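Local atomic coordinates of putative ADP-Ribosyltransferase Scabin (Streptomyces scabiei 87.22, PDB entry 5EWY), a protein that acts as a toxin that transfers ADP-ribose to DNA, most likely from NAD+. Residues 131-136 and 173-178; 74-79 and 120-125; 167-172 and 191-196. All blocks are in the same frame, centred on the assembly; numbering follows the deposited sequence.

How the contacts relate
From the N terminus, the chain first runs through strand 75-79 and the helices that follow, and contact 2 closes this loop when 120-125 returns to 74-79 beside the bound inhibitor. Contact 1 opens afterwards at 131-136, so contacts 1 and 2 lie in series, although strands 133-137 and 75-79 are neighbours in one antiparallel sheet. Before contact 1 closes at 173-178, the turn 167-172 opens contact 3, which closes at 191-196; contacts 1 and 3 therefore cross. Strands 172-179 and 184-192 pair directly, linking these two contacts. Together the three span the four-stranded sheet from edge strand 75-79, beside the inhibitor, to the turn after the other edge strand, 184-192.

Contact 1 of 3, residues 131-136 and 173-178; sequences SGYNYY and IGVCPV
Residues 133-136 and 173-178 pair as neighbouring antiparallel strands, the central two of a four-stranded sheet. The backbone bonds begin at Gly132 O, which accepts from Val178 N. Asn134 and Cys176 form a hydrogen-bonded pair, with Asn134 N to Cys176 O at 2.8 Å and an N-H...O angle of 177°, and Cys176 N returning a bond to Asn134 O. Tyr136 N bonds to Gly174 O at 3.0 Å; in return, Tyr136 O takes a bond from Ile173 N at 2.8 Å and a weak one from Gly174 N. With Ile173 and Gly174 both facing Tyr136, this end is a classic beta bulge. One water bridges Ser131 O and Val178 O at the other end.

Aromatic contacts occupy both faces of the sheet. On the face of Tyr133, Tyr135 and Pro177, Val175 places CG2 anti to its backbone N, over the centre of the Tyr135 ring, 3.4 Å from the centroid and 9° off the normal, a CH-pi contact. The same methyl lies 3.5 Å from Tyr133 CB. On the other face, Cys176 SG approaches the Tyr136 ring obliquely, 3.9 Å from CE1; Tyr136 OH bonds to Glu185.

The backbone ladder and the packing of Val175 on two tyrosines thus join these strands, while the Cys176-Cys190 disulfide separately links 172-179 to its other neighbour, 184-192.

Contact 2 of 3, residues 74-79 and 120-125; sequences TLYRSD and YDHDLY. With 5TQ (4-(8-fluoranyl-6-oxidanylidene-1,3,4,5-tetrahydrobenzo[c][1,6]naphthyridin-2-yl)butanoic acid), chain B.
The Tyr76 ring carries His122 over one face: His122 CA sits above its centre, 3.5 Å from the centroid, in a CH-pi contact. The pair borders the inhibitor pocket of an ADP-ribosyltransferase fold. The imidazole continues across that face, turning its edge toward it in an offset edge-to-face pair with the planes at 84°; His122 CD2 comes within 3.5 Å of Tyr76 CE2. At the edge of the tyrosine, near its plane, lies Tyr120 O. Tyr136 of the adjacent strand makes a further edge-to-face pair with Tyr76. The guanidinium of Arg77 has inhibitor atom C14 over one face and Asp79 OD2 at its edge.

Arg77 on its strand, together with Ser117-Thr118-Thr119, Gln158 and Glu160 in the same pocket, is consistent with the Arg, STS-like and Gln-X-Glu signatures of the toxin family. The extended side chain of Arg77 reaches Asp79 OD2 side-on through NE and NH1, from one face of the carboxylate, while its NH2 bonds to Ser117 O. Asp79 would thereby fix the rotation of the guanidinium. NH1, besides its bond to Asp79 OD2, donates to inhibitor O22 at 2.8 Å, with an angle of 165°.

The segment 120-125 folds as a type I turn from Asp121 to Leu124. Asp121 OD1 accepts from Asp123 N, an Asx turn, and His122 ND1 bonds to Asp123 OD1 while NE2 bonds to Tyr136 OH. Leu75 CD2 packs on Tyr120 CD1 at 3.6 Å.

The ligand lactam is gripped twice by the Ser78 backbone, perhaps as a nicotinamide amide would be. Ser78 N donates to inhibitor O19, and inhibitor N10 donates to Ser78 O at 2.7 Å. Leu124 CD2 touches inhibitor C01 at 3.7 Å.

Contact 3 of 3, residues 167-172 and 191-196; sequences IRTEFV and VGNPHY
Asn193 reaches across to residues 169-172 with its amide nitrogen. Asn193 ND2 donates to Thr169 OG1 and, at 2.9 Å, to Val172 O. The carbonyl oxygen lies in the amide plane and the hydroxyl is tilted 17° from it. Beside this, Tyr196 brings its ring edge to Glu170 O, 3.3 Å from CD1, and packs CB against Val172 O. A CA-H...O contact runs from Glu170 CA to His195 O at 3.2 Å.

In the next shell the amide itself is positioned. Asn193 CG stands anti to its backbone N (chi1 176°), and OD1 accepts from His195 N at 3.0 Å, an Asx turn within the type I turn 193-196. Nearby, within 167-172, Arg168 NE forms a salt bridge with Glu170 OE2, and Glu170 CG lies over the centre of the Phe171 ring.

Farther out, Phe87 O of helix 83-89 bonds both Thr169 OG1 and His195 ND1, and Tyr196 OH bonds Asp138. A single asparagine amide thus does two jobs: ND2 ties the 3-10 turn and the first residue of strand 172-179 to the turn after strand 184-192, while OD1 closes the Asx turn.

Contact 1 of 3, residues 131-136 and 173-178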
loop_
_atom_site.group_PDB
_atom_site.type_symbol
_atom_site.label_atom_id
_atom_site.label_comp_id
_atom_site.label_asym_id
_atom_site.label_seq_id
_atom_site.Cartn_x
_atom_site.Cartn_y
_atom_site.Cartn_z
ATOM N N SER A 131 10.157 -11.663 2.898
ATOM C CA SER A 131 9.530 -10.427 3.367
ATOM C C SER A 131 8.981 -10.947 4.674
ATOM O O SER A 131 8.177 -11.800 4.686
ATOM C CB SER A 131 8.441 -9.853 2.462
ATOM O OG SER A 131 8.258 -8.441 2.606
ATOM N N GLY A 132 9.481 -10.486 5.765
ATOM C CA GLY A 132 9.144 -10.965 7.052
ATOM C C GLY A 132 7.831 -10.566 7.643
ATOM O O GLY A 132 7.496 -11.141 8.617
ATOM N N TYR A 133 7.138 -9.593 7.057
ATOM C CA TYR A 133 5.897 -9.159 7.604
ATOM C C TYR A 133 4.823 -8.889 6.567
ATOM O O TYR A 133 5.096 -8.486 5.503
ATOM C CB TYR A 133 6.165 -7.837 8.332
ATOM C CG TYR A 133 7.187 -7.915 9.447
ATOM C CD1 TYR A 133 6.834 -8.295 10.688
ATOM C CD2 TYR A 133 8.496 -7.619 9.221
ATOM C CE1 TYR A 133 7.762 -8.393 11.688
ATOM C CE2 TYR A 133 9.410 -7.729 10.213
ATOM C CZ TYR A 133 9.028 -8.101 11.439
ATOM O OH TYR A 133 9.927 -8.197 12.442
ATOM N N ASN A 134 3.591 -9.126 6.976
ATOM C CA ASN A 134 2.412 -8.760 6.193
ATOM C C ASN A 134 1.701 -7.643 6.962
ATOM O O ASN A 134 1.099 -7.889 8.007
ATOM C CB ASN A 134 1.514 -9.987 6.004
ATOM C CG ASN A 134 0.497 -9.806 4.904
ATOM O OD1 ASN A 134 0.757 -9.135 3.883
ATOM N ND2 ASN A 134 -0.692 -10.400 5.094
ATOM N N TYR A 135 1.768 -6.419 6.451
ATOM C CA TYR A 135 1.097 -5.263 7.045
ATOM C C TYR A 135 -0.320 -5.112 6.515
ATOM O O TYR A 135 -0.606 -5.408 5.349
ATOM C CB TYR A 135 1.886 -3.989 6.760
ATOM C CG TYR A 135 3.175 -3.897 7.551
ATOM C CD1 TYR A 135 4.364 -4.409 7.059
ATOM C CD2 TYR A 135 3.204 -3.273 8.776
ATOM C CE1 TYR A 135 5.542 -4.325 7.791
ATOM C CE2 TYR A 135 4.343 -3.184 9.519
ATOM C CZ TYR A 135 5.530 -3.701 9.022
ATOM O OH TYR A 135 6.640 -3.586 9.811
ATOM N N TYR A 136 -1.205 -4.688 7.422
ATOM C CA TYR A 136 -2.627 -4.486 7.185
ATOM C C TYR A 136 -2.879 -2.985 7.217
ATOM O O TYR A 136 -2.452 -2.305 8.153
ATOM C CB TYR A 136 -3.440 -5.169 8.300
ATOM C CG TYR A 136 -3.410 -6.676 8.296
ATOM C CD1 TYR A 136 -2.201 -7.381 8.309
ATOM C CD2 TYR A 136 -4.560 -7.406 8.234
ATOM C CE1 TYR A 136 -2.182 -8.742 8.307
ATOM C CE2 TYR A 136 -4.539 -8.786 8.191
ATOM C CZ TYR A 136 -3.329 -9.453 8.208
ATOM O OH TYR A 136 -3.346 -10.812 8.201
ATOM N N ILE A 173 -3.018 -0.445 10.153
ATOM C CA ILE A 173 -3.751 -1.126 11.218
ATOM C C ILE A 173 -2.798 -1.867 12.138
ATOM O O ILE A 173 -2.912 -1.811 13.364
ATOM C CB ILE A 173 -4.762 -2.125 10.639
ATOM C CG1 ILE A 173 -5.747 -1.480 9.674
ATOM C CG2 ILE A 173 -5.489 -2.787 11.781
ATOM C CD1 ILE A 173 -6.438 -2.507 8.808
ATOM N N GLY A 174 -1.867 -2.610 11.551
ATOM C CA GLY A 174 -1.062 -3.561 12.300
ATOM C C GLY A 174 -0.306 -4.451 11.342
ATOM O O GLY A 174 -0.215 -4.153 10.152
ATOM N N VAL A 175 0.213 -5.556 11.872
ATOM C CA VAL A 175 1.122 -6.397 11.108
ATOM C C VAL A 175 1.064 -7.810 11.651
ATOM O O VAL A 175 0.843 -8.028 12.839
ATOM C CB VAL A 175 2.559 -5.823 11.191
ATOM C CG1 VAL A 175 3.138 -5.957 12.623
ATOM C CG2 VAL A 175 3.518 -6.508 10.197
ATOM N N CYS A 176 1.348 -8.778 10.783
ATOM C CA CYS A 176 1.596 -10.142 11.209
ATOM C C CYS A 176 2.945 -10.600 10.655
ATOM O O CYS A 176 3.179 -10.489 9.433
ATOM C CB CYS A 176 0.495 -11.109 10.718
ATOM S SG CYS A 176 -1.137 -10.806 11.418
ATOM N N PRO A 177 3.825 -11.138 11.484
ATOM C CA PRO A 177 5.073 -11.705 10.959
ATOM C C PRO A 177 4.789 -12.972 10.169
ATOM O O PRO A 177 3.791 -13.669 10.390
ATOM C CB PRO A 177 5.881 -12.027 12.215
ATOM C CG PRO A 177 5.158 -11.464 13.340
ATOM C CD PRO A 177 3.728 -11.306 12.943
ATOM N N VAL A 178 5.711 -13.283 9.267
ATOM C CA VAL A 178 5.558 -14.380 8.315
ATOM C C VAL A 178 6.601 -15.436 8.618
ATOM O O VAL A 178 7.805 -15.136 8.699
ATOM C CB VAL A 178 5.671 -13.889 6.862
ATOM C CG1 VAL A 178 5.631 -15.078 5.891
ATOM C CG2 VAL A 178 4.555 -12.916 6.538
HETATM O O HOH W 1 9.317 -14.307 6.265
#

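Contact 2 of 3, residues 74-79 and 120-125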
loop_
_atom_site.group_PDB
_atom_site.type_symbol
_atom_site.label_atom_id
_atom_site.label_comp_id
_atom_site.label_asym_id
_atom_site.label_seq_id
_atom_site.Cartn_x
_atom_site.Cartn_y
_atom_site.Cartn_z
ATOM N N THR A 74 -9.577 -3.275 3.542
ATOM C CA THR A 74 -8.221 -3.482 4.012
ATOM C C THR A 74 -7.319 -3.819 2.830
ATOM O O THR A 74 -7.698 -4.604 1.953
ATOM C CB THR A 74 -8.187 -4.630 5.008
ATOM O OG1 THR A 74 -9.105 -4.373 6.067
ATOM C CG2 THR A 74 -6.785 -4.809 5.608
ATOM N N LEU A 75 -6.150 -3.180 2.801
ATOM C CA LEU A 75 -5.078 -3.461 1.863
ATOM C C LEU A 75 -3.911 -4.041 2.644
ATOM O O LEU A 75 -3.879 -4.005 3.877
ATOM C CB LEU A 75 -4.655 -2.196 1.113
ATOM C CG LEU A 75 -5.738 -1.493 0.285
ATOM C CD1 LEU A 75 -5.210 -0.178 -0.271
ATOM C CD2 LEU A 75 -6.270 -2.361 -0.821
ATOM N N TYR A 76 -2.938 -4.553 1.898
ATOM C CA TYR A 76 -1.830 -5.271 2.507
ATOM C C TYR A 76 -0.518 -4.848 1.871
ATOM O O TYR A 76 -0.477 -4.420 0.726
ATOM C CB TYR A 76 -2.006 -6.812 2.400
ATOM C CG TYR A 76 -3.393 -7.209 2.812
ATOM C CD1 TYR A 76 -4.432 -7.201 1.891
ATOM C CD2 TYR A 76 -3.677 -7.521 4.118
ATOM C CE1 TYR A 76 -5.736 -7.487 2.289
ATOM C CE2 TYR A 76 -4.980 -7.819 4.518
ATOM C CZ TYR A 76 -5.954 -7.822 3.577
ATOM O OH TYR A 76 -7.243 -8.084 3.987
ATOM N N ARG A 77 0.542 -4.950 2.655
ATOM C CA ARG A 77 1.883 -4.727 2.135
ATOM C C ARG A 77 2.840 -5.695 2.814
ATOM O O ARG A 77 2.968 -5.668 4.046
ATOM C CB ARG A 77 2.339 -3.286 2.369
ATOM C CG ARG A 77 3.774 -3.079 1.907
ATOM C CD ARG A 77 4.211 -1.619 1.989
ATOM N NE ARG A 77 5.671 -1.530 1.850
ATOM C CZ ARG A 77 6.337 -1.522 0.704
ATOM N NH1 ARG A 77 7.664 -1.481 0.722
ATOM N NH2 ARG A 77 5.716 -1.515 -0.465
ATOM N N SER A 78 3.522 -6.516 2.006
ATOM C CA SER A 78 4.643 -7.334 2.460
ATOM C C SER A 78 5.861 -6.418 2.549
ATOM O O SER A 78 6.141 -5.681 1.610
ATOM C CB SER A 78 4.863 -8.448 1.419
ATOM O OG SER A 78 5.971 -9.227 1.783
ATOM N N ASP A 79 6.530 -6.404 3.696
ATOM C CA ASP A 79 7.714 -5.567 3.855
ATOM C C ASP A 79 8.651 -6.254 4.836
ATOM O O ASP A 79 8.218 -6.781 5.862
ATOM C CB ASP A 79 7.291 -4.170 4.343
ATOM C CG ASP A 79 8.288 -3.089 4.014
ATOM O OD1 ASP A 79 9.517 -3.338 4.131
ATOM O OD2 ASP A 79 7.850 -1.972 3.638
ATOM N N TYR A 120 -4.518 -5.470 -2.948
ATOM C CA TYR A 120 -5.819 -5.930 -2.507
ATOM C C TYR A 120 -5.784 -7.357 -1.973
ATOM O O TYR A 120 -6.751 -7.793 -1.336
ATOM C CB TYR A 120 -6.789 -5.916 -3.694
ATOM C CG TYR A 120 -7.207 -4.569 -4.234
ATOM C CD1 TYR A 120 -8.093 -3.767 -3.538
ATOM C CD2 TYR A 120 -6.817 -4.156 -5.507
ATOM C CE1 TYR A 120 -8.534 -2.561 -4.051
ATOM C CE2 TYR A 120 -7.247 -2.935 -6.021
ATOM C CZ TYR A 120 -8.126 -2.163 -5.291
ATOM O OH TYR A 120 -8.579 -0.957 -5.779
ATOM N N ASP A 121 -4.705 -8.100 -2.214
ATOM C CA ASP A 121 -4.630 -9.540 -1.947
ATOM C C ASP A 121 -3.922 -9.803 -0.621
ATOM O O ASP A 121 -2.685 -9.650 -0.516
ATOM C CB ASP A 121 -3.875 -10.193 -3.105
ATOM C CG ASP A 121 -3.771 -11.688 -2.986
ATOM O OD1 ASP A 121 -4.293 -12.279 -2.028
ATOM O OD2 ASP A 121 -3.130 -12.283 -3.904
ATOM N N HIS A 122 -4.696 -10.235 0.376
ATOM C CA HIS A 122 -4.153 -10.609 1.673
ATOM C C HIS A 122 -2.979 -11.571 1.563
ATOM O O HIS A 122 -2.065 -11.527 2.405
ATOM C CB HIS A 122 -5.270 -11.223 2.511
ATOM C CG HIS A 122 -4.783 -11.797 3.804
ATOM N ND1 HIS A 122 -4.305 -13.084 3.916
ATOM C CD2 HIS A 122 -4.620 -11.231 5.026
ATOM C CE1 HIS A 122 -3.891 -13.295 5.148
ATOM N NE2 HIS A 122 -4.069 -12.189 5.848
ATOM N N ASP A 123 -3.026 -12.472 0.595
ATOM C CA ASP A 123 -2.071 -13.577 0.475
ATOM C C ASP A 123 -0.852 -13.277 -0.397
ATOM O O ASP A 123 -0.040 -14.179 -0.616
ATOM C CB ASP A 123 -2.772 -14.822 -0.069
ATOM C CG ASP A 123 -3.835 -15.326 0.847
ATOM O OD1 ASP A 123 -3.732 -15.153 2.071
ATOM O OD2 ASP A 123 -4.798 -15.878 0.306
ATOM N N LEU A 124 -0.710 -12.060 -0.913
ATOM C CA LEU A 124 0.404 -11.814 -1.813
ATOM C C LEU A 124 1.727 -11.978 -1.088
ATOM O O LEU A 124 2.758 -12.248 -1.722
ATOM C CB LEU A 124 0.281 -10.421 -2.441
ATOM C CG LEU A 124 1.251 -10.200 -3.633
ATOM C CD1 LEU A 124 0.792 -11.012 -4.797
ATOM C CD2 LEU A 124 1.239 -8.752 -3.997
ATOM N N TYR A 125 1.739 -11.830 0.225
ATOM C CA TYR A 125 2.958 -12.024 1.005
ATOM C C TYR A 125 3.595 -13.378 0.731
ATOM O O TYR A 125 4.819 -13.520 0.855
ATOM C CB TYR A 125 2.668 -11.866 2.515
ATOM C CG TYR A 125 1.948 -13.036 3.145
ATOM C CD1 TYR A 125 2.635 -14.101 3.698
ATOM C CD2 TYR A 125 0.561 -13.054 3.219
ATOM C CE1 TYR A 125 1.964 -15.165 4.253
ATOM C CE2 TYR A 125 -0.113 -14.114 3.776
ATOM C CZ TYR A 125 0.590 -15.156 4.317
ATOM O OH TYR A 125 -0.014 -16.264 4.853
HETATM N N12 5TQ B . 8.630 -4.290 -3.178
HETATM C C13 5TQ B . 8.784 -4.618 -1.895
HETATM C C15 5TQ B . 9.820 -3.915 -4.006
HETATM C C17 5TQ B . 10.797 -1.701 -3.225
HETATM C C01 5TQ B . 2.583 -5.362 -3.405
HETATM C C02 5TQ B . 2.376 -5.090 -4.750
HETATM C C03 5TQ B . 3.431 -4.713 -5.574
HETATM C C04 5TQ B . 4.706 -4.584 -5.040
HETATM C C05 5TQ B . 4.949 -4.875 -3.683
HETATM C C06 5TQ B . 3.866 -5.249 -2.868
HETATM C C07 5TQ B . 4.102 -5.567 -1.465
HETATM C C08 5TQ B . 6.265 -4.756 -3.101
HETATM C C09 5TQ B . 6.399 -5.071 -1.719
HETATM N N10 5TQ B . 5.341 -5.437 -0.954
HETATM C C11 5TQ B . 7.429 -4.390 -3.792
HETATM C C14 5TQ B . 7.719 -4.958 -1.126
HETATM C C16 5TQ B . 10.959 -3.206 -3.285
HETATM C C18 5TQ B . 9.957 -1.284 -2.035
HETATM O O19 5TQ B . 3.151 -5.918 -0.719
HETATM F F20 5TQ B . 1.148 -5.211 -5.256
HETATM O O21 5TQ B . 10.340 -0.319 -1.322
HETATM O O22 5TQ B . 8.908 -1.901 -1.777
#

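Contact 3 of 3, residues 167-172 and 191-196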
loop_
_atom_site.group_PDB
_atom_site.type_symbol
_atom_site.label_atom_id
_atom_site.label_comp_id
_atom_site.label_asym_id
_atom_site.label_seq_id
_atom_site.Cartn_x
_atom_site.Cartn_y
_atom_site.Cartn_z
ATOM N N ILE A 167 2.134 6.416 2.983
ATOM C CA ILE A 167 0.993 6.141 3.860
ATOM C C ILE A 167 1.382 6.494 5.285
ATOM O O ILE A 167 2.310 5.893 5.847
ATOM C CB ILE A 167 0.599 4.657 3.807
ATOM C CG1 ILE A 167 0.372 4.179 2.363
ATOM C CG2 ILE A 167 -0.660 4.413 4.666
ATOM C CD1 ILE A 167 0.251 2.684 2.264
ATOM N N ARG A 168 0.645 7.429 5.892
ATOM C CA ARG A 168 0.893 7.808 7.277
ATOM C C ARG A 168 0.574 6.655 8.222
ATOM O O ARG A 168 -0.285 5.814 7.947
ATOM C CB ARG A 168 0.027 9.014 7.664
ATOM C CG ARG A 168 0.452 10.311 7.000
ATOM C CD ARG A 168 -0.054 11.524 7.760
ATOM N NE ARG A 168 -1.506 11.668 7.679
ATOM C CZ ARG A 168 -2.161 12.098 6.604
ATOM N NH1 ARG A 168 -1.499 12.417 5.499
ATOM N NH2 ARG A 168 -3.485 12.205 6.630
ATOM N N THR A 169 1.221 6.673 9.388
ATOM C CA THR A 169 1.059 5.573 10.334
ATOM C C THR A 169 -0.386 5.438 10.823
ATOM O O THR A 169 -0.822 4.315 11.111
ATOM C CB THR A 169 2.015 5.733 11.522
ATOM O OG1 THR A 169 1.847 4.620 12.413
ATOM C CG2 THR A 169 1.760 7.045 12.277
ATOM N N GLU A 170 -1.151 6.533 10.865
ATOM C CA GLU A 170 -2.537 6.442 11.343
ATOM C C GLU A 170 -3.373 5.516 10.465
ATOM O O GLU A 170 -4.478 5.127 10.874
ATOM C CB GLU A 170 -3.187 7.828 11.434
ATOM C CG GLU A 170 -3.437 8.514 10.103
ATOM C CD GLU A 170 -3.897 9.943 10.246
ATOM O OE1 GLU A 170 -5.082 10.158 10.599
ATOM O OE2 GLU A 170 -3.062 10.844 10.004
ATOM N N PHE A 171 -2.912 5.210 9.260
ATOM C CA PHE A 171 -3.639 4.335 8.341
ATOM C C PHE A 171 -3.090 2.924 8.291
ATOM O O PHE A 171 -3.558 2.111 7.481
ATOM C CB PHE A 171 -3.675 4.936 6.932
ATOM C CG PHE A 171 -4.237 6.312 6.892
ATOM C CD1 PHE A 171 -5.582 6.548 7.166
ATOM C CD2 PHE A 171 -3.423 7.401 6.628
ATOM C CE1 PHE A 171 -6.093 7.823 7.152
ATOM C CE2 PHE A 171 -3.940 8.677 6.611
ATOM C CZ PHE A 171 -5.269 8.888 6.861
ATOM N N VAL A 172 -2.102 2.613 9.122
ATOM C CA VAL A 172 -1.554 1.264 9.223
ATOM C C VAL A 172 -2.229 0.600 10.420
ATOM O O VAL A 172 -2.047 1.021 11.567
ATOM C CB VAL A 172 -0.028 1.282 9.361
ATOM C CG1 VAL A 172 0.483 -0.139 9.538
ATOM C CG2 VAL A 172 0.589 1.936 8.127
ATOM N N VAL A 191 0.655 -7.776 15.680
ATOM C CA VAL A 191 0.721 -6.599 16.549
ATOM C C VAL A 191 -0.134 -5.504 15.938
ATOM O O VAL A 191 -0.043 -5.229 14.737
ATOM C CB VAL A 191 2.170 -6.078 16.687
ATOM C CG1 VAL A 191 2.256 -4.918 17.672
ATOM C CG2 VAL A 191 3.115 -7.199 17.122
ATOM N N GLY A 192 -0.984 -4.881 16.757
ATOM C CA GLY A 192 -1.674 -3.696 16.320
ATOM C C GLY A 192 -0.825 -2.451 16.468
ATOM O O GLY A 192 -0.059 -2.294 17.414
ATOM N N ASN A 193 -1.017 -1.535 15.522
ATOM C CA ASN A 193 -0.323 -0.255 15.556
ATOM C C ASN A 193 -1.010 0.669 16.553
ATOM O O ASN A 193 -2.196 0.977 16.377
ATOM C CB ASN A 193 -0.336 0.350 14.150
ATOM C CG ASN A 193 0.269 1.729 14.088
ATOM O OD1 ASN A 193 0.926 2.182 15.025
ATOM N ND2 ASN A 193 0.061 2.405 12.968
ATOM N N PRO A 194 -0.327 1.117 17.609
ATOM C CA PRO A 194 -0.985 2.017 18.574
ATOM C C PRO A 194 -1.452 3.324 17.964
ATOM O O PRO A 194 -2.312 4.003 18.547
ATOM C CB PRO A 194 0.088 2.234 19.651
ATOM C CG PRO A 194 1.355 1.926 19.009
ATOM C CD PRO A 194 1.074 0.863 17.975
ATOM N N HIS A 195 -0.944 3.691 16.801
ATOM C CA HIS A 195 -1.267 4.947 16.141
ATOM C C HIS A 195 -2.385 4.832 15.112
ATOM O O HIS A 195 -2.760 5.848 14.512
ATOM C CB HIS A 195 -0.008 5.508 15.481
ATOM C CG HIS A 195 1.095 5.763 16.446
ATOM N ND1 HIS A 195 2.325 5.153 16.356
ATOM C CD2 HIS A 195 1.147 6.566 17.533
ATOM C CE1 HIS A 195 3.090 5.572 17.348
ATOM N NE2 HIS A 195 2.401 6.431 18.074
ATOM N N TYR A 196 -2.939 3.635 14.898
ATOM C CA TYR A 196 -4.028 3.483 13.945
ATOM C C TYR A 196 -5.233 4.295 14.400
ATOM O O TYR A 196 -5.632 4.233 15.565
ATOM C CB TYR A 196 -4.391 2.009 13.849
ATOM C CG TYR A 196 -5.617 1.687 13.012
ATOM C CD1 TYR A 196 -5.840 2.290 11.786
ATOM C CD2 TYR A 196 -6.548 0.764 13.473
ATOM C CE1 TYR A 196 -6.974 1.973 11.023
ATOM C CE2 TYR A 196 -7.674 0.447 12.728
ATOM C CZ TYR A 196 -7.877 1.053 11.512
ATOM O OH TYR A 196 -9.006 0.694 10.764
#